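Local coordinates for protein beta-porphyranase B (Bacteroides plebeius, PDB 4AWD) that hydrolyses the sulfated red-algal polysaccharide porphyran, cutting the (1->4) linkages between beta-D-galactopyranose and alpha-L-galactopyranose-6-sulfate, at residues R139-L144 and T308-W313. Residues are numbered along the deposited sequence; the frame is centred on the assembly and turned at random.
Sequences RMKASL and TTYYDW. With CA (calcium ion), chain C.
R139 and D312 form a side-on salt bridge in which two nitrogens grip one oxygen. R139 NE meets D312 OD2 at 2.9 Å, on the anti lone pair of that oxygen. R139 NH2 reaches D312 OD2 at 3.0 Å, from above the carboxylate plane. The oxygen stays near the guanidinium plane, but the two flat groups are turned 66° apart. The other carboxylate oxygen, D312 OD1, binds the calcium ion at 2.4 Å, and D312 O is a second ligand. E57, N59, G94 and a water complete the site. D312 N also donates to R139 O, so this residue is held by backbone and side chain alike.

Further along, K141 and Y310 form an antiparallel hydrogen-bonded pair. K141 N donates to Y310 O at 2.8 Å, and Y310 N to K141 O at 2.9 Å. Past the end of strand 134-141, one water donates to both A142 O and T308 O. Another joins S143 OG to T309 OG1, which is also hydrogen-bonded to S149 OG.

Packing differs on the two faces. On one, R139 CB lies over a face of the W313 indole, a CH-pi contact 3.9 Å from the centroid of its five-membered ring. K141 CE runs loosely beside Y310. On the other, M140 and Y311 are a non-hydrogen-bonded pair pointing the same way. With CG anti to the backbone N (chi1 -176°), M140 brings SD obliquely to the Y311 ring, 3.5 Å from Y311 CE2. This is a Met-aromatic contact, and Y311 OH is hydrogen-bonded to T150 O.

The contact joins strands 134-141 and 308-321 of the GH16 beta-sandwich. Because D312 divides its carboxylate between arginine and metal, R139 acts as a second-shell residue that probably helps orient this calcium ligand and balance its charge.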
# COMPACT_ATOMS: atom_id res chain seq x y z
N ARG A 139 5.20 4.70 9.42
CA ARG A 139 4.65 5.84 10.16
C ARG A 139 4.23 6.88 9.12
O ARG A 139 5.07 7.49 8.45
CB ARG A 139 5.66 6.43 11.16
CG ARG A 139 5.00 7.25 12.27
CD ARG A 139 5.91 7.50 13.49
NE ARG A 139 6.59 8.79 13.35
CZ ARG A 139 6.22 9.92 13.93
NH1 ARG A 139 5.20 9.97 14.77
NH2 ARG A 139 6.91 11.02 13.68
N MET A 140 2.92 7.06 8.98
CA MET A 140 2.34 7.86 7.91
C MET A 140 1.41 8.93 8.47
O MET A 140 0.67 8.71 9.44
CB MET A 140 1.54 6.96 6.93
CG MET A 140 0.97 7.70 5.72
SD MET A 140 -0.01 6.59 4.71
CE MET A 140 -1.48 6.44 5.76
N LYS A 141 1.44 10.10 7.85
CA LYS A 141 0.38 11.08 8.09
C LYS A 141 -0.28 11.32 6.74
O LYS A 141 0.42 11.58 5.76
CB LYS A 141 0.95 12.38 8.69
CG LYS A 141 -0.12 13.48 8.90
CD LYS A 141 0.31 14.58 9.88
CE LYS A 141 1.16 15.64 9.22
NZ LYS A 141 0.82 16.99 9.76
N ALA A 142 -1.60 11.17 6.68
CA ALA A 142 -2.33 11.32 5.40
C ALA A 142 -2.40 12.77 4.96
O ALA A 142 -2.40 13.67 5.79
CB ALA A 142 -3.74 10.72 5.46
N SER A 143 -2.46 12.98 3.64
CA SER A 143 -2.73 14.31 3.09
C SER A 143 -4.15 14.71 3.47
O SER A 143 -5.02 13.83 3.57
CB SER A 143 -2.59 14.30 1.57
OG SER A 143 -3.55 13.43 0.98
N LEU A 144 -4.37 16.00 3.73
CA LEU A 144 -5.71 16.54 3.98
C LEU A 144 -6.39 16.79 2.63
O LEU A 144 -6.51 17.92 2.15
CB LEU A 144 -5.67 17.81 4.84
CG LEU A 144 -6.97 18.19 5.59
CD1 LEU A 144 -7.35 17.17 6.63
CD2 LEU A 144 -6.89 19.57 6.24
N THR A 308 0.15 16.96 0.90
CA THR A 308 1.24 15.99 0.95
C THR A 308 0.94 14.84 1.91
O THR A 308 0.43 15.06 3.02
CB THR A 308 2.54 16.70 1.37
OG1 THR A 308 2.84 17.71 0.40
CG2 THR A 308 3.71 15.73 1.46
N THR A 309 1.26 13.62 1.49
CA THR A 309 1.25 12.48 2.39
C THR A 309 2.67 12.31 2.88
O THR A 309 3.61 12.32 2.06
CB THR A 309 0.76 11.18 1.71
OG1 THR A 309 -0.62 11.30 1.34
CG2 THR A 309 0.91 10.01 2.66
N TYR A 310 2.83 12.16 4.19
CA TYR A 310 4.17 12.03 4.78
C TYR A 310 4.45 10.64 5.32
O TYR A 310 3.65 10.08 6.07
CB TYR A 310 4.35 13.03 5.92
CG TYR A 310 4.27 14.48 5.51
CD1 TYR A 310 5.41 15.16 5.08
CD2 TYR A 310 3.07 15.18 5.59
CE1 TYR A 310 5.34 16.50 4.72
CE2 TYR A 310 3.00 16.51 5.24
CZ TYR A 310 4.13 17.17 4.81
OH TYR A 310 4.07 18.49 4.45
N TYR A 311 5.61 10.10 4.95
CA TYR A 311 6.06 8.85 5.51
C TYR A 311 7.36 9.10 6.24
O TYR A 311 8.39 9.39 5.61
CB TYR A 311 6.25 7.79 4.42
CG TYR A 311 5.02 7.55 3.57
CD1 TYR A 311 4.71 8.40 2.50
CD2 TYR A 311 4.18 6.48 3.82
CE1 TYR A 311 3.59 8.19 1.72
CE2 TYR A 311 3.04 6.25 3.04
CZ TYR A 311 2.76 7.11 1.99
OH TYR A 311 1.65 6.88 1.22
N ASP A 312 7.31 9.01 7.57
CA ASP A 312 8.49 9.17 8.42
C ASP A 312 9.47 8.03 8.18
O ASP A 312 10.68 8.24 8.12
CB ASP A 312 8.08 9.21 9.90
CG ASP A 312 9.23 9.60 10.82
OD1 ASP A 312 10.33 9.88 10.31
OD2 ASP A 312 9.04 9.62 12.05
N TRP A 313 8.95 6.82 8.01
CA TRP A 313 9.81 5.70 7.68
C TRP A 313 9.02 4.54 7.12
O TRP A 313 7.81 4.46 7.28
CB TRP A 313 10.64 5.23 8.88
CG TRP A 313 9.89 5.16 10.19
CD1 TRP A 313 9.94 6.08 11.21
CD2 TRP A 313 9.01 4.13 10.63
NE1 TRP A 313 9.15 5.67 12.26
CE2 TRP A 313 8.56 4.48 11.92
CE3 TRP A 313 8.56 2.93 10.06
CZ2 TRP A 313 7.68 3.69 12.65
CZ3 TRP A 313 7.68 2.13 10.79
CH2 TRP A 313 7.25 2.52 12.07
CA CA C . 12.37 9.77 9.06
O HOH W 1 -0.84 16.05 5.23
O HOH W 2 -2.53 11.69 -0.72
O HOH W 3 13.24 8.24 10.64